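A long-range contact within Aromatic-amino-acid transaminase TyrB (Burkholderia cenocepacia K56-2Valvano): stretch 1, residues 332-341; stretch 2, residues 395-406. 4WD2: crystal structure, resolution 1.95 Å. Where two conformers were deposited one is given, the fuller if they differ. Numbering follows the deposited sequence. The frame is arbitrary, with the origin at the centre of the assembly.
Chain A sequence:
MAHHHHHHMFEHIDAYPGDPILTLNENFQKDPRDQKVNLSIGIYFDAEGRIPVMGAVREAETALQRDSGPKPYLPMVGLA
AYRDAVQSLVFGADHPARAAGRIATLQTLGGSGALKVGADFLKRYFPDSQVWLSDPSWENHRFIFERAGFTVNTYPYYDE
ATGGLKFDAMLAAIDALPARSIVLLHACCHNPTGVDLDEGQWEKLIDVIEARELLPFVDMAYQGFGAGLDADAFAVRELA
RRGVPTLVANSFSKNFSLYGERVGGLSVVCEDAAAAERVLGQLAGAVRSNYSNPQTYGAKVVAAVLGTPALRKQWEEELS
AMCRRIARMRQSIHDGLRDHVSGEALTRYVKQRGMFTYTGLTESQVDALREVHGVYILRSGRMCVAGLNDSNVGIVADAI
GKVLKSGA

Stretch 1, residues 332-341: SIHDGLRDHV
Stretch 2, residues 395-406: IVADAIGKVLKS

Two glycines, one on each helix, let the backbones of these stretches come unusually close. Gly-336 CA lies 5.1 Å from Ala-397 CA, and Leu-337 CA lies 5.2 Å from Gly-401 CA. Neither glycine position has room for a methyl group: an ideal CB on Gly-336 would sit 2.6 Å from Ala-397 CB, and one on Gly-401 would sit 2.6 Å from His-340 CG. With both absent, Gly-336 CA rests 3.8 Å from Ala-397 CB, and His-340 CB rests 3.8 Å from Gly-401 CA.

Both helices begin earlier in the chain. Residues 332-338 and 395-405 are helical, with phi near -65° and psi near -40° over most of their length, and their axes approach to 8.2 Å. Their N-to-C directions diverge by 45° (signed crossing angle -45°). Regular i to i+4 bonds run through the second helix, including Gly-401 N to Ala-397 O (2.9 Å) and Lys-405 N to Gly-401 O (2.9 Å). In the first, Leu-337 N donates to Ile-333 O (2.9 Å). Beyond it, His-340 adopts phi/psi -105/-147°, and the register continues at Val-341, whose CA is 5.2 Å from Lys-405 CA.

The buried part of the contact is apolar. Ile-333 (chi1 t, chi2 t) starts sideways, but its end approaches the second helix, placing CD1 3.6 Å from Val-396 CG1 (chi1 t) and 4.3 Å from Ile-400 CD1 (chi1 m, chi2 t). Its CG1 lies 4.0 Å from Ala-397 CB, which points toward the first helix. Leu-337 (chi1 m, chi2 t) also turns its end inward: CD2 packs 3.7 Å from Ile-400 CG2 and reaches the backbone, 3.4 Å from both Ala-397 O and Gly-401 N. Those two backbone atoms are already paired within their helix, so the methyl fits against a polar surface whose bonding is satisfied.

His-340 (chi1 m, chi2 -108°) points toward the second helix and has the largest covered area of any residue here, 85 Å². Asp-398 O lies over one face of its imidazole. Although Asp-398 CB points away overall, its t rotamer with chi2 63° brings OD1 to 3.0 Å from His-340 NE2. The other carboxylate oxygen, OD2, forms a salt bridge with Lys-402 NZ at 2.8 Å; the extended lysine chain (chi1 m, the remaining angles t) makes this reach possible. Farther along, Val-341, modelled only to CB, places that atom 3.7 Å from Lys-405 CD (chi1 t, chi2 p, then t, t). Together the stretches bury 512 Å², summed over both sides.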

# COMPACT_ATOMS: atom_id res chain seq x y z
N SER A 332 -25.87 -12.20 26.38
CA SER A 332 -27.02 -11.32 26.60
C SER A 332 -28.08 -11.47 25.52
O SER A 332 -29.27 -11.53 25.84
CB SER A 332 -26.58 -9.85 26.68
OG SER A 332 -25.70 -9.63 27.77
N ILE A 333 -27.66 -11.53 24.26
CA ILE A 333 -28.64 -11.70 23.19
C ILE A 333 -29.22 -13.12 23.24
O ILE A 333 -30.42 -13.30 23.06
CB ILE A 333 -28.05 -11.39 21.77
CG1 ILE A 333 -29.17 -11.20 20.75
CG2 ILE A 333 -27.08 -12.46 21.30
CD1 ILE A 333 -28.71 -10.66 19.44
N HIS A 334 -28.37 -14.12 23.53
CA HIS A 334 -28.84 -15.49 23.70
C HIS A 334 -29.96 -15.56 24.73
O HIS A 334 -31.04 -16.10 24.46
CB HIS A 334 -27.68 -16.41 24.13
CG HIS A 334 -28.12 -17.80 24.50
ND1 HIS A 334 -28.61 -18.11 25.75
CD2 HIS A 334 -28.14 -18.95 23.79
CE1 HIS A 334 -28.92 -19.39 25.79
NE2 HIS A 334 -28.65 -19.92 24.61
N ASP A 335 -29.71 -15.02 25.92
CA ASP A 335 -30.69 -15.07 27.00
C ASP A 335 -31.93 -14.26 26.65
O ASP A 335 -33.04 -14.64 27.02
CB ASP A 335 -30.08 -14.55 28.30
CG ASP A 335 -28.94 -15.42 28.81
OD1 ASP A 335 -28.72 -16.51 28.24
OD2 ASP A 335 -28.27 -15.00 29.77
N GLY A 336 -31.75 -13.15 25.94
CA GLY A 336 -32.87 -12.36 25.47
C GLY A 336 -33.77 -13.09 24.49
O GLY A 336 -34.99 -12.91 24.50
N LEU A 337 -33.17 -13.92 23.64
CA LEU A 337 -33.90 -14.71 22.65
C LEU A 337 -34.62 -15.89 23.28
O LEU A 337 -35.64 -16.35 22.77
CB LEU A 337 -32.94 -15.23 21.58
CG LEU A 337 -32.38 -14.18 20.62
CD1 LEU A 337 -31.16 -14.72 19.89
CD2 LEU A 337 -33.46 -13.76 19.64
N ARG A 338 -34.08 -16.40 24.39
CA ARG A 338 -34.69 -17.52 25.09
C ARG A 338 -36.03 -17.09 25.66
O ARG A 338 -36.96 -17.89 25.76
CB ARG A 338 -33.77 -18.04 26.20
N ASP A 339 -36.13 -15.81 26.02
CA ASP A 339 -37.38 -15.22 26.52
C ASP A 339 -38.47 -15.25 25.44
O ASP A 339 -39.66 -15.21 25.74
CB ASP A 339 -37.16 -13.78 27.00
CG ASP A 339 -36.23 -13.70 28.21
OD1 ASP A 339 -36.11 -14.70 28.95
OD2 ASP A 339 -35.62 -12.63 28.42
N HIS A 340 -38.04 -15.30 24.18
CA HIS A 340 -38.94 -15.57 23.07
C HIS A 340 -38.71 -16.99 22.59
O HIS A 340 -38.40 -17.88 23.38
CB HIS A 340 -38.71 -14.59 21.91
CG HIS A 340 -38.80 -13.15 22.30
ND1 HIS A 340 -39.85 -12.35 21.92
CD2 HIS A 340 -37.96 -12.37 23.03
CE1 HIS A 340 -39.66 -11.13 22.41
NE2 HIS A 340 -38.53 -11.12 23.08
N VAL A 341 -38.87 -17.20 21.29
CA VAL A 341 -38.59 -18.50 20.69
C VAL A 341 -37.12 -18.88 20.86
O VAL A 341 -36.35 -18.88 19.90
CB VAL A 341 -38.94 -18.51 19.19
N ILE A 395 -33.21 -4.54 22.73
CA ILE A 395 -33.99 -4.17 21.55
C ILE A 395 -33.78 -5.19 20.43
O ILE A 395 -34.73 -5.63 19.79
CB ILE A 395 -33.59 -2.76 21.05
CG1 ILE A 395 -34.16 -1.69 21.99
CG2 ILE A 395 -34.05 -2.52 19.62
CD1 ILE A 395 -33.68 -0.29 21.68
N VAL A 396 -32.53 -5.57 20.21
CA VAL A 396 -32.19 -6.54 19.18
C VAL A 396 -32.75 -7.94 19.47
O VAL A 396 -33.35 -8.56 18.60
CB VAL A 396 -30.67 -6.64 19.01
CG1 VAL A 396 -30.31 -7.76 18.05
CG2 VAL A 396 -30.11 -5.31 18.53
N ALA A 397 -32.54 -8.43 20.69
CA ALA A 397 -33.01 -9.77 21.06
C ALA A 397 -34.53 -9.86 20.93
O ALA A 397 -35.07 -10.88 20.51
CB ALA A 397 -32.58 -10.11 22.47
N ASP A 398 -35.22 -8.79 21.30
CA ASP A 398 -36.67 -8.72 21.19
C ASP A 398 -37.10 -8.79 19.73
O ASP A 398 -37.98 -9.56 19.35
CB ASP A 398 -37.19 -7.43 21.84
CG ASP A 398 -38.69 -7.41 21.99
OD1 ASP A 398 -39.23 -8.27 22.72
OD2 ASP A 398 -39.33 -6.51 21.40
N ALA A 399 -36.45 -7.98 18.90
CA ALA A 399 -36.70 -7.93 17.47
C ALA A 399 -36.51 -9.29 16.79
O ALA A 399 -37.43 -9.81 16.16
CB ALA A 399 -35.79 -6.87 16.81
N ILE A 400 -35.33 -9.87 16.94
CA ILE A 400 -35.00 -11.15 16.33
C ILE A 400 -35.89 -12.28 16.88
O ILE A 400 -36.35 -13.14 16.13
CB ILE A 400 -33.51 -11.50 16.53
CG1 ILE A 400 -32.63 -10.52 15.76
CG2 ILE A 400 -33.21 -12.92 16.07
CD1 ILE A 400 -31.16 -10.81 15.87
N GLY A 401 -36.14 -12.25 18.18
CA GLY A 401 -37.03 -13.21 18.81
C GLY A 401 -38.42 -13.19 18.20
O GLY A 401 -38.98 -14.24 17.90
N LYS A 402 -38.97 -12.00 18.01
CA LYS A 402 -40.29 -11.85 17.39
C LYS A 402 -40.29 -12.33 15.94
O LYS A 402 -41.21 -13.02 15.52
CB LYS A 402 -40.77 -10.40 17.46
CG LYS A 402 -41.20 -9.96 18.84
CD LYS A 402 -41.57 -8.49 18.84
CE LYS A 402 -41.95 -8.02 20.23
NZ LYS A 402 -41.96 -6.53 20.32
N VAL A 403 -39.26 -11.97 15.18
CA VAL A 403 -39.18 -12.37 13.78
C VAL A 403 -39.05 -13.89 13.65
O VAL A 403 -39.75 -14.51 12.84
CB VAL A 403 -38.01 -11.67 13.05
CG1 VAL A 403 -37.83 -12.24 11.65
CG2 VAL A 403 -38.25 -10.17 12.98
N LEU A 404 -38.18 -14.49 14.45
CA LEU A 404 -38.02 -15.95 14.43
C LEU A 404 -39.31 -16.67 14.85
O LEU A 404 -39.71 -17.65 14.22
CB LEU A 404 -36.86 -16.39 15.33
CG LEU A 404 -35.42 -16.17 14.87
CD1 LEU A 404 -34.45 -16.62 15.95
CD2 LEU A 404 -35.14 -16.92 13.58
N LYS A 405 -39.94 -16.19 15.92
CA LYS A 405 -41.14 -16.83 16.45
C LYS A 405 -42.30 -16.78 15.46
O LYS A 405 -43.03 -17.76 15.30
CB LYS A 405 -41.56 -16.15 17.76
CG LYS A 405 -42.83 -16.72 18.36
CD LYS A 405 -42.64 -18.17 18.80
CE LYS A 405 -43.93 -18.73 19.37
NZ LYS A 405 -43.74 -20.08 19.97
N SER A 406 -42.45 -15.65 14.79
CA SER A 406 -43.53 -15.45 13.83
C SER A 406 -43.42 -16.40 12.64
O SER A 406 -44.36 -16.56 11.87
CB SER A 406 -43.54 -14.00 13.33
OG SER A 406 -43.78 -13.10 14.41